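Local coordinates for protein MaoC-like dehydratase (Phytophthora Capsici, PDB 3KH8) that probably catalyses the reversible hydration of a carbon-carbon double bond, as a hot-dog-fold lyase related to the hydratase 2 part of peroxisomal multifunctional enzymes, at residues R57-Y62 with F81-L86; V242-P247 with P284-E289; F274-V279 with E321-Q326; T290-M295 with Q306-E311. One frame throughout, in Å; residues are numbered along the deposited sequence.

Contact 1 comes first along the chain and lies in the N-terminal, hydratase-2-like half, while contacts 2 and 4 belong to the MaoC-like region. Contacts 3 and 4 share one antiparallel sheet in which strands 302-309 and 314-324 are neighbours; their centres are about 18 Å apart, and contact 4 is nested inside the loop that contact 3 closes. Contact 2 leads directly into strand 290-297 and touches contact 4 through C285 and E289, with about 16 Å between centres. Contact 1 meets contact 3 where P85 packs on F274 and L86 on I277. That junction lays an N-terminal loop on strand 274-281, which itself pairs with strand 123-132 of the N-terminal region, so one sheet runs through both halves.

Contact 1: residues R57-Y62 with F81-L86; sequences RDLLMY and FSAFPL
Helix 56-65 of the hydratase-2-like N-terminal region packs here against loop 81-86, extended as far as F84, and L59, L60 and Y62 do the touching. L59 reaches A83 with both branches of its fork, CD2 lying 3.6 Å from A83 CB and CD1 3.9 Å from that same methyl. One residue further along the helix, L60 CD2 comes to 3.5 Å from F81 CE1, the two side chains crossing at about a right angle. Y62 has CG anti to the backbone N (chi1 177°), which sends its ring along the loop toward F84 and L86. F84 CB meets the edge of that ring, 3.9 Å from Y62 CE2, close to the ring plane. Beyond it the phenol oxygen OH of Y62 lies 3.4 Å from L86 CB and nearly as close to L86 CD2, so its approach to the loop is against carbon. The polar link is indirect: one water donates to L59 O at 2.8 Å and accepts from F84 N at 2.9 Å, serving a helix carbonyl and a loop amide at once. Y87 meets the Y62 ring edge-to-face. Helix 56-65 thus faces the second subunit with R57 and D58, which form salt bridges with D58 and R57 of that subunit, and is lined by loop 81-86, whose F84 and L86 go on to helix 251-266 of the hot-dog fold.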
loop_
_atom_site.group_PDB
_atom_site.type_symbol
_atom_site.label_atom_id
_atom_site.label_comp_id
_atom_site.label_asym_id
_atom_site.label_seq_id
_atom_site.Cartn_x
_atom_site.Cartn_y
_atom_site.Cartn_z
ATOM N N ARG A 57 -7.699 -6.415 3.556
ATOM C CA ARG A 57 -6.927 -5.506 2.715
ATOM C C ARG A 57 -6.053 -4.560 3.553
ATOM O O ARG A 57 -4.912 -4.289 3.182
ATOM C CB ARG A 57 -7.859 -4.730 1.782
ATOM C CG ARG A 57 -7.176 -3.779 0.815
ATOM C CD ARG A 57 -8.199 -3.219 -0.148
ATOM N NE ARG A 57 -7.643 -2.236 -1.070
ATOM C CZ ARG A 57 -7.982 -0.951 -1.081
ATOM N NH1 ARG A 57 -8.881 -0.492 -0.215
ATOM N NH2 ARG A 57 -7.438 -0.123 -1.964
ATOM N N ASP A 58 -6.579 -4.082 4.683
ATOM C CA ASP A 58 -5.788 -3.262 5.611
ATOM C C ASP A 58 -4.553 -4.009 6.116
ATOM O O ASP A 58 -3.492 -3.411 6.281
ATOM C CB ASP A 58 -6.631 -2.791 6.806
ATOM C CG ASP A 58 -7.801 -1.908 6.394
ATOM O OD1 ASP A 58 -7.617 -1.005 5.546
ATOM O OD2 ASP A 58 -8.909 -2.117 6.936
ATOM N N LEU A 59 -4.705 -5.308 6.374
ATOM C CA LEU A 59 -3.594 -6.145 6.833
ATOM C C LEU A 59 -2.500 -6.270 5.772
ATOM O O LEU A 59 -1.308 -6.162 6.084
ATOM C CB LEU A 59 -4.091 -7.538 7.250
ATOM C CG LEU A 59 -5.101 -7.652 8.403
ATOM C CD1 LEU A 59 -5.468 -9.116 8.646
ATOM C CD2 LEU A 59 -4.576 -7.024 9.680
ATOM N N LEU A 60 -2.915 -6.485 4.523
ATOM C CA LEU A 60 -1.993 -6.533 3.387
ATOM C C LEU A 60 -1.276 -5.201 3.179
ATOM O O LEU A 60 -0.066 -5.175 2.950
ATOM C CB LEU A 60 -2.729 -6.952 2.103
ATOM C CG LEU A 60 -3.461 -8.306 2.108
ATOM C CD1 LEU A 60 -4.200 -8.554 0.796
ATOM C CD2 LEU A 60 -2.498 -9.450 2.376
ATOM N N MET A 61 -2.027 -4.102 3.271
ATOM C CA MET A 61 -1.474 -2.755 3.103
ATOM C C MET A 61 -0.429 -2.430 4.168
ATOM O O MET A 61 0.575 -1.770 3.885
ATOM C CB MET A 61 -2.591 -1.709 3.141
ATOM C CG MET A 61 -3.585 -1.801 1.974
ATOM S SD MET A 61 -4.919 -0.582 2.082
ATOM C CE MET A 61 -3.976 0.914 2.369
ATOM N N TYR A 62 -0.683 -2.885 5.392
ATOM C CA TYR A 62 0.272 -2.741 6.488
ATOM C C TYR A 62 1.538 -3.566 6.252
ATOM O O TYR A 62 2.650 -3.061 6.417
ATOM C CB TYR A 62 -0.367 -3.125 7.831
ATOM C CG TYR A 62 0.615 -3.070 8.986
ATOM C CD1 TYR A 62 1.071 -1.844 9.480
ATOM C CD2 TYR A 62 1.106 -4.241 9.570
ATOM C CE1 TYR A 62 1.984 -1.781 10.537
ATOM C CE2 TYR A 62 2.027 -4.189 10.634
ATOM C CZ TYR A 62 2.457 -2.954 11.105
ATOM O OH TYR A 62 3.360 -2.880 12.146
ATOM N N PHE A 81 -1.986 -17.618 6.478
ATOM C CA PHE A 81 -2.191 -16.167 6.408
ATOM C C PHE A 81 -2.544 -15.601 7.781
ATOM O O PHE A 81 -3.411 -16.131 8.477
ATOM C CB PHE A 81 -3.240 -15.757 5.367
ATOM C CG PHE A 81 -3.480 -14.266 5.322
ATOM C CD1 PHE A 81 -2.500 -13.403 4.820
ATOM C CD2 PHE A 81 -4.664 -13.722 5.809
ATOM C CE1 PHE A 81 -2.705 -12.020 4.791
ATOM C CE2 PHE A 81 -4.881 -12.337 5.786
ATOM C CZ PHE A 81 -3.899 -11.486 5.276
ATOM N N SER A 82 -1.842 -14.538 8.165
ATOM C CA SER A 82 -1.991 -13.936 9.484
ATOM C C SER A 82 -1.835 -12.425 9.392
ATOM O O SER A 82 -1.192 -11.913 8.469
ATOM C CB SER A 82 -0.925 -14.484 10.442
ATOM O OG SER A 82 -0.974 -15.901 10.544
ATOM N N ALA A 83 -2.421 -11.714 10.351
ATOM C CA ALA A 83 -2.084 -10.307 10.555
ATOM C C ALA A 83 -0.640 -10.260 11.030
ATOM O O ALA A 83 -0.209 -11.140 11.788
ATOM C CB ALA A 83 -2.998 -9.688 11.599
ATOM N N PHE A 84 0.124 -9.259 10.600
ATOM C CA PHE A 84 1.432 -9.069 11.223
ATOM C C PHE A 84 1.231 -8.628 12.678
ATOM O O PHE A 84 0.418 -7.741 12.942
ATOM C CB PHE A 84 2.344 -8.101 10.462
ATOM C CG PHE A 84 3.767 -8.152 10.941
ATOM C CD1 PHE A 84 4.629 -9.147 10.485
ATOM C CD2 PHE A 84 4.223 -7.254 11.900
ATOM C CE1 PHE A 84 5.937 -9.226 10.956
ATOM C CE2 PHE A 84 5.530 -7.324 12.378
ATOM C CZ PHE A 84 6.387 -8.309 11.909
ATOM N N PRO A 85 1.948 -9.266 13.628
ATOM C CA PRO A 85 1.648 -9.086 15.055
ATOM C C PRO A 85 1.684 -7.651 15.592
ATOM O O PRO A 85 1.003 -7.356 16.576
ATOM C CB PRO A 85 2.710 -9.949 15.741
ATOM C CG PRO A 85 2.956 -11.036 14.768
ATOM C CD PRO A 85 2.944 -10.338 13.429
ATOM N N LEU A 86 2.456 -6.771 14.960
ATOM C CA LEU A 86 2.537 -5.379 15.402
ATOM C C LEU A 86 1.372 -4.505 14.914
ATOM O O LEU A 86 1.226 -3.364 15.362
ATOM C CB LEU A 86 3.873 -4.747 14.983
ATOM C CG LEU A 86 4.299 -3.489 15.759
ATOM C CD1 LEU A 86 4.755 -3.848 17.176
ATOM C CD2 LEU A 86 5.391 -2.726 15.021
HETATM O O HOH W 1 -0.427 -7.404 8.424
#

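Contact 2: residues V242-P247 with P284-E289; sequences VGFKQP and PCFPGE
K245 and F286 meet with an alkyl chain over an aromatic face, and the lysine can be followed from its root. CG of K245 stands between the backbone N and the carbonyl carbon (chi1 58°), and beyond it the chain runs extended. CB, CG and CD carry the chain past the ring without coming within 4.2 Å of segment 284-289. CE is the atom that lands: it sits 3.9 Å from the F286 ring centroid, 13° off the normal, a CH-pi contact almost centred on the face. NZ stands higher and further out from the ring axis, 4.8 Å from the centroid, so the cation-pi component is off-centre. E289 OE2 lies 5.2 Å from K245 NZ, opposite in charge but not in contact, and is paired with R312.

Q246 approaches the same phenylalanine by another route, with NE2 3.6 Å from F286 CB and the amide plane steep to the ring, at 81°. At the ring edge, near its plane, lies P247 O, 3.7 Å from F286 CD1. F244 extends the apolar patch, its CE1 3.8 Å from P284 CG. The type II turn F286-E289 is closed by E289 N to F286 O, and E289 OE1 accepts from F286 N at 3.0 Å. G243 ends helix 236-241 in a Schellman motif. The contact thus joins the loop between helices 236-241 and 251-266 to the turn linking strands 274-281 and 290-297.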
loop_
_atom_site.group_PDB
_atom_site.type_symbol
_atom_site.label_atom_id
_atom_site.label_comp_id
_atom_site.label_asym_id
_atom_site.label_seq_id
_atom_site.Cartn_x
_atom_site.Cartn_y
_atom_site.Cartn_z
ATOM N N VAL A 242 11.168 21.857 10.605
ATOM C CA VAL A 242 11.551 21.446 11.959
ATOM C C VAL A 242 12.999 20.944 12.060
ATOM O O VAL A 242 13.398 20.390 13.086
ATOM C CB VAL A 242 10.563 20.404 12.558
ATOM C CG1 VAL A 242 9.226 21.058 12.891
ATOM C CG2 VAL A 242 10.376 19.214 11.615
ATOM N N GLY A 243 13.773 21.133 10.991
ATOM C CA GLY A 243 15.220 20.910 11.042
ATOM C C GLY A 243 15.808 19.799 10.188
ATOM O O GLY A 243 17.027 19.745 10.007
ATOM N N PHE A 244 14.958 18.916 9.662
ATOM C CA PHE A 244 15.424 17.770 8.876
ATOM C C PHE A 244 15.725 18.128 7.415
ATOM O O PHE A 244 15.093 19.014 6.844
ATOM C CB PHE A 244 14.406 16.620 8.932
ATOM C CG PHE A 244 14.084 16.149 10.329
ATOM C CD1 PHE A 244 15.021 15.437 11.078
ATOM C CD2 PHE A 244 12.835 16.400 10.890
ATOM C CE1 PHE A 244 14.721 14.997 12.369
ATOM C CE2 PHE A 244 12.524 15.963 12.178
ATOM C CZ PHE A 244 13.470 15.260 12.919
ATOM N N LYS A 245 16.687 17.425 6.820
ATOM C CA LYS A 245 17.050 17.606 5.405
ATOM C C LYS A 245 15.948 17.112 4.463
ATOM O O LYS A 245 15.788 17.619 3.347
ATOM C CB LYS A 245 18.371 16.883 5.086
ATOM C CG LYS A 245 18.360 15.373 5.370
ATOM C CD LYS A 245 19.710 14.717 5.089
ATOM C CE LYS A 245 19.727 13.282 5.603
ATOM N NZ LYS A 245 20.991 12.571 5.275
ATOM N N GLN A 246 15.204 16.112 4.931
ATOM C CA GLN A 246 14.125 15.493 4.174
ATOM C C GLN A 246 13.136 14.877 5.171
ATOM O O GLN A 246 13.444 14.793 6.363
ATOM C CB GLN A 246 14.683 14.442 3.201
ATOM C CG GLN A 246 15.453 13.293 3.856
ATOM C CD GLN A 246 16.177 12.419 2.846
ATOM O OE1 GLN A 246 16.956 12.909 2.026
ATOM N NE2 GLN A 246 15.932 11.117 2.908
ATOM N N PRO A 247 11.938 14.469 4.703
ATOM C CA PRO A 247 11.005 13.804 5.620
ATOM C C PRO A 247 11.634 12.586 6.301
ATOM O O PRO A 247 12.491 11.925 5.716
ATOM C CB PRO A 247 9.866 13.367 4.697
ATOM C CG PRO A 247 9.881 14.368 3.595
ATOM C CD PRO A 247 11.338 14.670 3.368
ATOM N N PRO A 284 16.280 9.632 14.442
ATOM C CA PRO A 284 15.418 9.431 13.283
ATOM C C PRO A 284 16.039 8.591 12.173
ATOM O O PRO A 284 17.264 8.509 12.048
ATOM C CB PRO A 284 15.146 10.858 12.796
ATOM C CG PRO A 284 16.336 11.633 13.226
ATOM C CD PRO A 284 16.795 11.014 14.514
ATOM N N CYS A 285 15.166 7.973 11.384
ATOM C CA CYS A 285 15.538 7.209 10.205
ATOM C C CYS A 285 15.008 7.936 8.969
ATOM O O CYS A 285 13.941 8.546 9.009
ATOM C CB CYS A 285 14.929 5.809 10.291
ATOM S SG CYS A 285 15.340 4.696 8.938
ATOM N N PHE A 286 15.759 7.876 7.875
ATOM C CA PHE A 286 15.309 8.476 6.627
ATOM C C PHE A 286 14.915 7.390 5.635
ATOM O O PHE A 286 15.641 6.403 5.474
ATOM C CB PHE A 286 16.379 9.411 6.048
ATOM C CG PHE A 286 16.765 10.522 6.980
ATOM C CD1 PHE A 286 15.946 11.639 7.127
ATOM C CD2 PHE A 286 17.937 10.444 7.729
ATOM C CE1 PHE A 286 16.292 12.664 7.996
ATOM C CE2 PHE A 286 18.292 11.466 8.600
ATOM C CZ PHE A 286 17.465 12.581 8.737
ATOM N N PRO A 287 13.751 7.554 4.978
ATOM C CA PRO A 287 13.333 6.549 4.000
ATOM C C PRO A 287 14.426 6.372 2.954
ATOM O O PRO A 287 14.976 7.361 2.463
ATOM C CB PRO A 287 12.077 7.163 3.367
ATOM C CG PRO A 287 11.628 8.224 4.309
ATOM C CD PRO A 287 12.869 8.735 4.973
ATOM N N GLY A 288 14.759 5.124 2.643
ATOM C CA GLY A 288 15.877 4.833 1.749
ATOM C C GLY A 288 17.080 4.249 2.465
ATOM O O GLY A 288 17.931 3.614 1.843
ATOM N N GLU A 289 17.152 4.461 3.778
ATOM C CA GLU A 289 18.255 3.941 4.578
ATOM C C GLU A 289 18.054 2.468 4.923
ATOM O O GLU A 289 16.916 1.968 4.936
ATOM C CB GLU A 289 18.451 4.786 5.845
ATOM C CG GLU A 289 18.901 6.218 5.547
ATOM C CD GLU A 289 19.309 6.994 6.786
ATOM O OE1 GLU A 289 18.583 6.958 7.803
ATOM O OE2 GLU A 289 20.366 7.651 6.733
#

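Contact 3: residues F274-V279 with E321-Q326; sequences FKSIRV and EFVYTQ
Strands 274-279 and 321-324 run antiparallel, their axes at 175° and 4.7 Å apart at closest, with a classic beta bulge where K275 and S276 both face V323. V323 O consequently accepts two amides, from K275 N at 3.0 Å and S276 N at 3.1 Å, while V323 N returns a bond to S276 O. On the face carrying F274, I277 and F322, the edge of the F322 ring points at the face of F274, an edge-to-face (T-shaped) pair: CE2 of F322 stands over the ring centre, the centroids are 4.7 Å apart and the planes at 64°. On the other face R278 and E321 form a salt bridge, R278 NH2 to E321 OE1 at 3.1 Å. Guanidinium and carboxylate are nearly perpendicular (85°), and OE1 is met from above the carboxylate plane; R278 NE adds a weak bond to OE2. R278 NH2 also donates to A198 O. A water joins S276 OG, 2.9 Å away, to E321 O, 2.8 Å away. The bulge spends one carbonyl on two donors, and the two faces differ in chemistry: aromatic on the buried side, charged and hydrated on the partly exposed one.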
loop_
_atom_site.group_PDB
_atom_site.type_symbol
_atom_site.label_atom_id
_atom_site.label_comp_id
_atom_site.label_asym_id
_atom_site.label_seq_id
_atom_site.Cartn_x
_atom_site.Cartn_y
_atom_site.Cartn_z
ATOM N N PHE A 274 4.438 -14.693 19.042
ATOM C CA PHE A 274 4.860 -13.290 19.200
ATOM C C PHE A 274 4.098 -12.666 20.376
ATOM O O PHE A 274 2.925 -12.298 20.244
ATOM C CB PHE A 274 4.563 -12.539 17.887
ATOM C CG PHE A 274 5.233 -11.188 17.752
ATOM C CD1 PHE A 274 6.201 -10.981 16.772
ATOM C CD2 PHE A 274 4.849 -10.108 18.547
ATOM C CE1 PHE A 274 6.803 -9.723 16.601
ATOM C CE2 PHE A 274 5.446 -8.850 18.394
ATOM C CZ PHE A 274 6.424 -8.657 17.417
ATOM N N LYS A 275 4.760 -12.535 21.526
ATOM C CA LYS A 275 4.048 -12.181 22.760
ATOM C C LYS A 275 4.090 -10.706 23.154
ATOM O O LYS A 275 3.045 -10.099 23.409
ATOM C CB LYS A 275 4.484 -13.078 23.929
ATOM C CG LYS A 275 4.037 -14.529 23.792
ATOM C CD LYS A 275 2.513 -14.629 23.788
ATOM C CE LYS A 275 2.048 -16.021 23.428
ATOM N NZ LYS A 275 0.586 -16.055 23.124
ATOM N N SER A 276 5.284 -10.131 23.220
ATOM C CA SER A 276 5.404 -8.714 23.549
ATOM C C SER A 276 6.663 -8.096 22.972
ATOM O O SER A 276 7.627 -8.791 22.657
ATOM C CB SER A 276 5.341 -8.477 25.066
ATOM O OG SER A 276 6.471 -9.029 25.714
ATOM N N ILE A 277 6.630 -6.776 22.841
ATOM C CA ILE A 277 7.740 -6.009 22.311
ATOM C C ILE A 277 7.664 -4.590 22.872
ATOM O O ILE A 277 6.591 -3.981 22.899
ATOM C CB ILE A 277 7.760 -6.029 20.744
ATOM C CG1 ILE A 277 8.981 -5.281 20.191
ATOM C CG2 ILE A 277 6.426 -5.517 20.156
ATOM C CD1 ILE A 277 9.315 -5.615 18.743
ATOM N N ARG A 278 8.796 -4.089 23.361
ATOM C CA ARG A 278 8.899 -2.695 23.791
ATOM C C ARG A 278 10.222 -2.082 23.348
ATOM O O ARG A 278 11.253 -2.760 23.316
ATOM C CB ARG A 278 8.696 -2.556 25.304
ATOM C CG ARG A 278 9.698 -3.314 26.175
ATOM C CD ARG A 278 9.423 -3.021 27.638
ATOM N NE ARG A 278 10.252 -3.811 28.546
ATOM C CZ ARG A 278 11.075 -3.295 29.456
ATOM N NH1 ARG A 278 11.193 -1.976 29.592
ATOM N NH2 ARG A 278 11.774 -4.102 30.241
ATOM N N VAL A 279 10.184 -0.802 22.993
ATOM C CA VAL A 279 11.341 -0.126 22.420
ATOM C C VAL A 279 11.344 1.329 22.854
ATOM O O VAL A 279 10.336 1.841 23.363
ATOM C CB VAL A 279 11.322 -0.159 20.855
ATOM C CG1 VAL A 279 11.280 -1.589 20.317
ATOM C CG2 VAL A 279 10.159 0.672 20.286
ATOM N N GLU A 321 13.147 -5.025 23.884
ATOM C CA GLU A 321 12.895 -6.295 24.558
ATOM C C GLU A 321 11.745 -7.027 23.876
ATOM O O GLU A 321 10.628 -6.513 23.790
ATOM C CB GLU A 321 12.586 -6.082 26.042
ATOM C CG GLU A 321 12.250 -7.367 26.787
ATOM C CD GLU A 321 11.765 -7.107 28.195
ATOM O OE1 GLU A 321 12.610 -6.881 29.082
ATOM O OE2 GLU A 321 10.534 -7.127 28.408
ATOM N N PHE A 322 12.032 -8.227 23.389
ATOM C CA PHE A 322 11.057 -9.051 22.687
ATOM C C PHE A 322 10.817 -10.329 23.482
ATOM O O PHE A 322 11.769 -10.991 23.896
ATOM C CB PHE A 322 11.579 -9.381 21.286
ATOM C CG PHE A 322 10.686 -10.298 20.485
ATOM C CD1 PHE A 322 11.167 -11.519 20.021
ATOM C CD2 PHE A 322 9.380 -9.931 20.172
ATOM C CE1 PHE A 322 10.358 -12.370 19.271
ATOM C CE2 PHE A 322 8.564 -10.771 19.426
ATOM C CZ PHE A 322 9.053 -11.994 18.970
ATOM N N VAL A 323 9.549 -10.660 23.705
ATOM C CA VAL A 323 9.191 -11.903 24.385
ATOM C C VAL A 323 8.393 -12.799 23.441
ATOM O O VAL A 323 7.406 -12.367 22.841
ATOM C CB VAL A 323 8.421 -11.648 25.715
ATOM C CG1 VAL A 323 8.039 -12.968 26.393
ATOM C CG2 VAL A 323 9.253 -10.784 26.662
ATOM N N TYR A 324 8.847 -14.042 23.306
ATOM C CA TYR A 324 8.186 -15.019 22.456
ATOM C C TYR A 324 8.024 -16.360 23.178
ATOM O O TYR A 324 8.714 -16.629 24.168
ATOM C CB TYR A 324 8.951 -15.194 21.136
ATOM C CG TYR A 324 10.274 -15.919 21.265
ATOM C CD1 TYR A 324 11.404 -15.272 21.767
ATOM C CD2 TYR A 324 10.397 -17.254 20.880
ATOM C CE1 TYR A 324 12.617 -15.938 21.889
ATOM C CE2 TYR A 324 11.608 -17.929 20.997
ATOM C CZ TYR A 324 12.711 -17.264 21.503
ATOM O OH TYR A 324 13.907 -17.925 21.623
ATOM N N THR A 325 7.102 -17.183 22.682
ATOM C CA THR A 325 6.916 -18.550 23.177
ATOM C C THR A 325 8.057 -19.441 22.688
ATOM O O THR A 325 8.286 -19.565 21.483
ATOM C CB THR A 325 5.554 -19.137 22.732
ATOM O OG1 THR A 325 4.499 -18.252 23.123
ATOM C CG2 THR A 325 5.314 -20.503 23.368
ATOM N N GLN A 326 8.764 -20.054 23.636
ATOM C CA GLN A 326 9.940 -20.886 23.352
ATOM C C GLN A 326 9.636 -22.142 22.537
ATOM O O GLN A 326 8.511 -22.641 22.555
ATOM C CB GLN A 326 10.637 -21.273 24.657
ATOM C CG GLN A 326 11.638 -20.246 25.138
ATOM C CD GLN A 326 12.136 -20.528 26.537
ATOM O OE1 GLN A 326 11.397 -20.376 27.514
ATOM N NE2 GLN A 326 13.398 -20.930 26.647
HETATM O O HOH W 2 8.530 -6.970 25.636
#

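Contact 4: residues T290-M295 with Q306-E311; sequences TIQTRM and QAVVKE
The R294 guanidinium has V308 CG2 over one face, 3.5 Å from R294 CZ and placed above the centre of the group, while Q306 OE1 lies at its edge, in plane. R294 NH1 donates to that oxygen at 3.2 Å, yet reaches it from above the amide plane, 36° out, and the two flat groups are turned 41° against each other. The other end of this amide is fixed by D318, which accepts from Q306 NE2. Further along the same side, the Q292 side chain crosses that of K310 at about a right angle, its NE2 3.4 Å from K310 CG; the lysine continues to a salt bridge with E212. The E311 carboxylate grips the start of the strand with both oxygens. OE1 takes T290 N at 2.8 Å through its syn lone pair, and OE2 takes the T290 hydroxyl OG1 at 2.7 Å. The bend of E311 at chi2 (84°) swings the carboxylate back across the strand end. Between the backbones, Q292 N to V308 O and V308 N to Q292 O are both 2.7 Å long. On the opposite face I291 CG2 meets A307 CB at 3.9 Å. That face, with I291 and T293, lies against helix 251-266, while strands 209-214 and 314-324 flank the hairpin 290-297/302-309 in the sheet.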
loop_
_atom_site.group_PDB
_atom_site.type_symbol
_atom_site.label_atom_id
_atom_site.label_comp_id
_atom_site.label_asym_id
_atom_site.label_seq_id
_atom_site.Cartn_x
_atom_site.Cartn_y
_atom_site.Cartn_z
ATOM N N THR A 290 19.166 1.781 5.185
ATOM C CA THR A 290 19.151 0.365 5.536
ATOM C C THR A 290 19.038 0.190 7.048
ATOM O O THR A 290 19.859 0.719 7.808
ATOM C CB THR A 290 20.417 -0.357 5.013
ATOM O OG1 THR A 290 20.531 -0.146 3.600
ATOM C CG2 THR A 290 20.354 -1.859 5.293
ATOM N N ILE A 291 18.016 -0.548 7.474
ATOM C CA ILE A 291 17.794 -0.810 8.895
ATOM C C ILE A 291 18.330 -2.183 9.277
ATOM O O ILE A 291 17.834 -3.209 8.795
ATOM C CB ILE A 291 16.299 -0.697 9.289
ATOM C CG1 ILE A 291 15.793 0.738 9.077
ATOM C CG2 ILE A 291 16.090 -1.145 10.751
ATOM C CD1 ILE A 291 14.273 0.920 9.287
ATOM N N GLN A 292 19.346 -2.187 10.139
ATOM C CA GLN A 292 19.925 -3.418 10.678
ATOM C C GLN A 292 19.312 -3.718 12.034
ATOM O O GLN A 292 19.292 -2.852 12.913
ATOM C CB GLN A 292 21.439 -3.276 10.863
ATOM C CG GLN A 292 22.242 -3.036 9.597
ATOM C CD GLN A 292 23.678 -2.618 9.897
ATOM O OE1 GLN A 292 23.922 -1.705 10.686
ATOM N NE2 GLN A 292 24.630 -3.283 9.261
ATOM N N THR A 293 18.832 -4.943 12.215
ATOM C CA THR A 293 18.336 -5.369 13.518
ATOM C C THR A 293 19.365 -6.284 14.196
ATOM O O THR A 293 19.683 -7.364 13.682
ATOM C CB THR A 293 16.938 -6.043 13.418
ATOM O OG1 THR A 293 16.018 -5.144 12.783
ATOM C CG2 THR A 293 16.400 -6.393 14.798
ATOM N N ARG A 294 19.895 -5.826 15.330
ATOM C CA ARG A 294 20.850 -6.601 16.134
ATOM C C ARG A 294 20.091 -7.340 17.224
ATOM O O ARG A 294 19.356 -6.721 17.986
ATOM C CB ARG A 294 21.868 -5.681 16.812
ATOM C CG ARG A 294 22.629 -4.747 15.902
ATOM C CD ARG A 294 23.386 -3.725 16.738
ATOM N NE ARG A 294 24.353 -2.984 15.935
ATOM C CZ ARG A 294 24.956 -1.863 16.325
ATOM N NH1 ARG A 294 24.684 -1.330 17.511
ATOM N NH2 ARG A 294 25.820 -1.269 15.518
ATOM N N MET A 295 20.285 -8.654 17.314
ATOM C CA MET A 295 19.506 -9.466 18.248
ATOM C C MET A 295 20.362 -10.283 19.220
ATOM O O MET A 295 21.316 -10.959 18.816
ATOM C CB MET A 295 18.521 -10.364 17.486
ATOM C CG MET A 295 17.472 -9.577 16.679
ATOM S SD MET A 295 16.593 -10.555 15.440
ATOM C CE MET A 295 17.802 -10.670 14.125
ATOM N N GLN A 306 18.385 -4.032 19.052
ATOM C CA GLN A 306 18.459 -2.657 18.587
ATOM C C GLN A 306 18.224 -2.645 17.085
ATOM O O GLN A 306 18.502 -3.634 16.403
ATOM C CB GLN A 306 19.843 -2.069 18.852
ATOM C CG GLN A 306 20.244 -1.925 20.315
ATOM C CD GLN A 306 21.648 -1.369 20.447
ATOM O OE1 GLN A 306 22.591 -1.902 19.861
ATOM N NE2 GLN A 306 21.791 -0.283 21.196
ATOM N N ALA A 307 17.713 -1.529 16.571
ATOM C CA ALA A 307 17.706 -1.294 15.133
ATOM C C ALA A 307 18.615 -0.117 14.824
ATOM O O ALA A 307 18.572 0.910 15.504
ATOM C CB ALA A 307 16.294 -1.054 14.612
ATOM N N VAL A 308 19.442 -0.281 13.795
ATOM C CA VAL A 308 20.502 0.670 13.486
ATOM C C VAL A 308 20.463 1.019 12.003
ATOM O O VAL A 308 20.238 0.146 11.169
ATOM C CB VAL A 308 21.900 0.081 13.843
ATOM C CG1 VAL A 308 23.009 1.111 13.621
ATOM C CG2 VAL A 308 21.928 -0.424 15.291
ATOM N N VAL A 309 20.668 2.294 11.679
ATOM C CA VAL A 309 20.845 2.699 10.286
ATOM C C VAL A 309 22.270 2.359 9.863
ATOM O O VAL A 309 23.242 2.905 10.406
ATOM C CB VAL A 309 20.527 4.200 10.055
ATOM C CG1 VAL A 309 21.050 4.666 8.703
ATOM C CG2 VAL A 309 19.029 4.446 10.145
ATOM N N LYS A 310 22.375 1.438 8.908
ATOM C CA LYS A 310 23.661 0.929 8.422
ATOM C C LYS A 310 24.567 2.038 7.881
ATOM O O LYS A 310 25.768 2.067 8.169
ATOM C CB LYS A 310 23.427 -0.135 7.344
ATOM C CG LYS A 310 24.689 -0.841 6.863
ATOM C CD LYS A 310 24.357 -1.950 5.887
ATOM C CE LYS A 310 25.597 -2.718 5.484
ATOM N NZ LYS A 310 25.257 -3.754 4.471
ATOM N N GLU A 311 23.980 2.956 7.120
ATOM C CA GLU A 311 24.745 3.983 6.412
ATOM C C GLU A 311 25.409 5.000 7.345
ATOM O O GLU A 311 26.406 5.622 6.975
ATOM C CB GLU A 311 23.867 4.701 5.375
ATOM C CG GLU A 311 23.466 3.840 4.163
ATOM C CD GLU A 311 22.232 2.965 4.405
ATOM O OE1 GLU A 311 21.676 2.976 5.528
ATOM O OE2 GLU A 311 21.817 2.261 3.459
#